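Local coordinates for protein organophosphorus hydrolase (Pseudomonas pseudoalcaligenes, PDB 4LE6) that probably hydrolyses organophosphate triesters at a two-zinc centre, as a member of the metallo-beta-lactamase superfamily, at residues A[63-68]-A[259-264]. Numbering follows the deposited sequence.
Sequences KGIDDK and PEVVFE
The flat peptide carbonyl of Lys63 lies between two valine side chains. CG2 of Val262 sits over one face, 3.7 Å from Lys63 O. CG1 of Val261 approaches the same oxygen obliquely from the other face, at 3.4 Å. Close to the plane, beyond the oxygen, lie Val262 N and Val261 CA. The motif is a two-stranded antiparallel sheet at the surface of the metallo-beta-lactamase fold, joining strands 62-63 and 262-263. Lys63 and Val262 form its hydrogen-bonded pair. Val262 N donates to Lys63 O at 2.8 Å, and Lys63 N donates to Val262 O at 2.7 Å. Both bonds are fairly straight. Val261 CA adds a CH...O contact to Lys63 O at 3.3 Å, so two donors share this oxygen. CB of Lys63 and CG2 of Val262 meet on one face of the sheet. Gly64 then turns the chain away with a positive phi of 98°. After the turn, Ile65 CB rests on Val261 CG2 at 3.8 Å. Ile65 also packs on Leu70 and Leu73 of helix 67-76, while Val262 touches Ser269 and Arg276 of helix 269-286. Lys63 CG stands anti to the carbonyl carbon (chi1 -77°), near the Glu264 carboxylate. Lys63 NZ bonds instead to Ser60 O. It stays 5.0 Å from Glu264 OE1, which touches Lys63 CG at 3.1 Å.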
loop_
_atom_site.group_PDB
_atom_site.type_symbol
_atom_site.label_atom_id
_atom_site.label_comp_id
_atom_site.label_asym_id
_atom_site.label_seq_id
_atom_site.Cartn_x
_atom_site.Cartn_y
_atom_site.Cartn_z
ATOM N N LYS A 63 5.840 11.990 -22.600
ATOM C CA LYS A 63 5.511 12.474 -23.938
ATOM C C LYS A 63 4.631 11.499 -24.721
ATOM O O LYS A 63 4.551 10.311 -24.392
ATOM C CB LYS A 63 6.802 12.751 -24.715
ATOM C CG LYS A 63 7.493 14.051 -24.311
ATOM C CD LYS A 63 6.723 15.279 -24.809
ATOM C CE LYS A 63 7.315 16.592 -24.284
ATOM N NZ LYS A 63 6.675 17.062 -23.004
ATOM N N GLY A 64 3.973 12.011 -25.755
ATOM C CA GLY A 64 3.078 11.208 -26.570
ATOM C C GLY A 64 1.627 11.376 -26.153
ATOM O O GLY A 64 0.749 10.652 -26.622
ATOM N N ILE A 65 1.373 12.350 -25.283
ATOM C CA ILE A 65 0.026 12.604 -24.779
ATOM C C ILE A 65 -0.226 14.103 -24.609
ATOM O O ILE A 65 0.663 14.834 -24.164
ATOM C CB ILE A 65 -0.185 11.882 -23.423
ATOM C CG1 ILE A 65 -1.615 12.067 -22.926
ATOM C CG2 ILE A 65 0.822 12.375 -22.370
ATOM C CD1 ILE A 65 -1.992 11.102 -21.824
ATOM N N ASP A 66 -1.434 14.557 -24.958
ATOM C CA ASP A 66 -1.836 15.937 -24.703
ATOM C C ASP A 66 -1.782 16.242 -23.205
ATOM O O ASP A 66 -2.055 15.379 -22.378
ATOM C CB ASP A 66 -3.269 16.192 -25.187
ATOM C CG ASP A 66 -3.422 16.038 -26.678
ATOM O OD1 ASP A 66 -2.590 15.343 -27.300
ATOM O OD2 ASP A 66 -4.391 16.604 -27.229
ATOM N N ASP A 67 -1.436 17.483 -22.883
ATOM C CA ASP A 67 -1.425 17.996 -21.514
ATOM C C ASP A 67 -2.731 17.711 -20.756
ATOM O O ASP A 67 -2.724 17.279 -19.593
ATOM C CB ASP A 67 -1.209 19.508 -21.590
ATOM C CG ASP A 67 -0.649 20.097 -20.317
ATOM O OD1 ASP A 67 -1.029 19.644 -19.217
ATOM O OD2 ASP A 67 0.175 21.032 -20.423
ATOM N N LYS A 68 -3.848 17.959 -21.429
ATOM C CA LYS A 68 -5.168 17.812 -20.823
ATOM C C LYS A 68 -5.387 16.371 -20.381
ATOM O O LYS A 68 -5.773 16.102 -19.239
ATOM C CB LYS A 68 -6.253 18.201 -21.829
ATOM C CG LYS A 68 -7.340 19.096 -21.271
ATOM C CD LYS A 68 -8.520 19.225 -22.232
ATOM C CE LYS A 68 -8.118 19.855 -23.559
ATOM N NZ LYS A 68 -9.288 20.002 -24.469
ATOM N N PRO A 259 0.250 2.830 -22.481
ATOM C CA PRO A 259 1.650 2.396 -22.587
ATOM C C PRO A 259 2.371 3.127 -23.709
ATOM O O PRO A 259 3.598 3.166 -23.684
ATOM C CB PRO A 259 1.544 0.910 -22.908
ATOM C CG PRO A 259 0.203 0.495 -22.393
ATOM C CD PRO A 259 -0.686 1.701 -22.615
ATOM N N GLU A 260 1.629 3.739 -24.636
ATOM C CA GLU A 260 2.264 4.452 -25.751
ATOM C C GLU A 260 3.022 5.677 -25.237
ATOM O O GLU A 260 3.915 6.184 -25.910
ATOM C CB GLU A 260 1.251 4.889 -26.833
ATOM C CG GLU A 260 0.202 5.906 -26.367
ATOM C CD GLU A 260 -1.059 5.250 -25.843
ATOM O OE1 GLU A 260 -0.970 4.129 -25.299
ATOM O OE2 GLU A 260 -2.146 5.858 -25.982
ATOM N N VAL A 261 2.659 6.155 -24.047
ATOM C CA VAL A 261 3.297 7.343 -23.478
ATOM C C VAL A 261 4.748 7.027 -23.103
ATOM O O VAL A 261 5.023 5.991 -22.501
ATOM C CB VAL A 261 2.497 7.884 -22.264
ATOM C CG1 VAL A 261 3.265 8.985 -21.528
ATOM C CG2 VAL A 261 1.141 8.427 -22.725
ATOM N N VAL A 262 5.678 7.903 -23.474
ATOM C CA VAL A 262 7.107 7.628 -23.266
ATOM C C VAL A 262 7.766 8.630 -22.316
ATOM O O VAL A 262 7.211 9.690 -22.033
ATOM C CB VAL A 262 7.868 7.607 -24.587
ATOM C CG1 VAL A 262 7.205 6.610 -25.534
ATOM C CG2 VAL A 262 7.902 8.997 -25.225
ATOM N N PHE A 263 8.951 8.272 -21.830
ATOM C CA PHE A 263 9.701 9.098 -20.899
ATOM C C PHE A 263 10.875 9.768 -21.624
ATOM O O PHE A 263 11.602 9.111 -22.374
ATOM C CB PHE A 263 10.185 8.207 -19.759
ATOM C CG PHE A 263 10.911 8.931 -18.664
ATOM C CD1 PHE A 263 10.358 10.033 -18.037
ATOM C CD2 PHE A 263 12.135 8.467 -18.224
ATOM C CE1 PHE A 263 11.044 10.681 -17.015
ATOM C CE2 PHE A 263 12.810 9.098 -17.198
ATOM C CZ PHE A 263 12.274 10.200 -16.599
ATOM N N GLU A 264 11.073 11.064 -21.396
ATOM C CA GLU A 264 12.106 11.808 -22.119
ATOM C C GLU A 264 13.495 11.185 -21.974
ATOM O O GLU A 264 14.327 11.316 -22.855
ATOM C CB GLU A 264 12.175 13.260 -21.646
ATOM C CG GLU A 264 12.721 14.206 -22.719
ATOM C CD GLU A 264 11.655 14.652 -23.702
ATOM O OE1 GLU A 264 10.593 14.000 -23.763
ATOM O OE2 GLU A 264 11.868 15.660 -24.409
#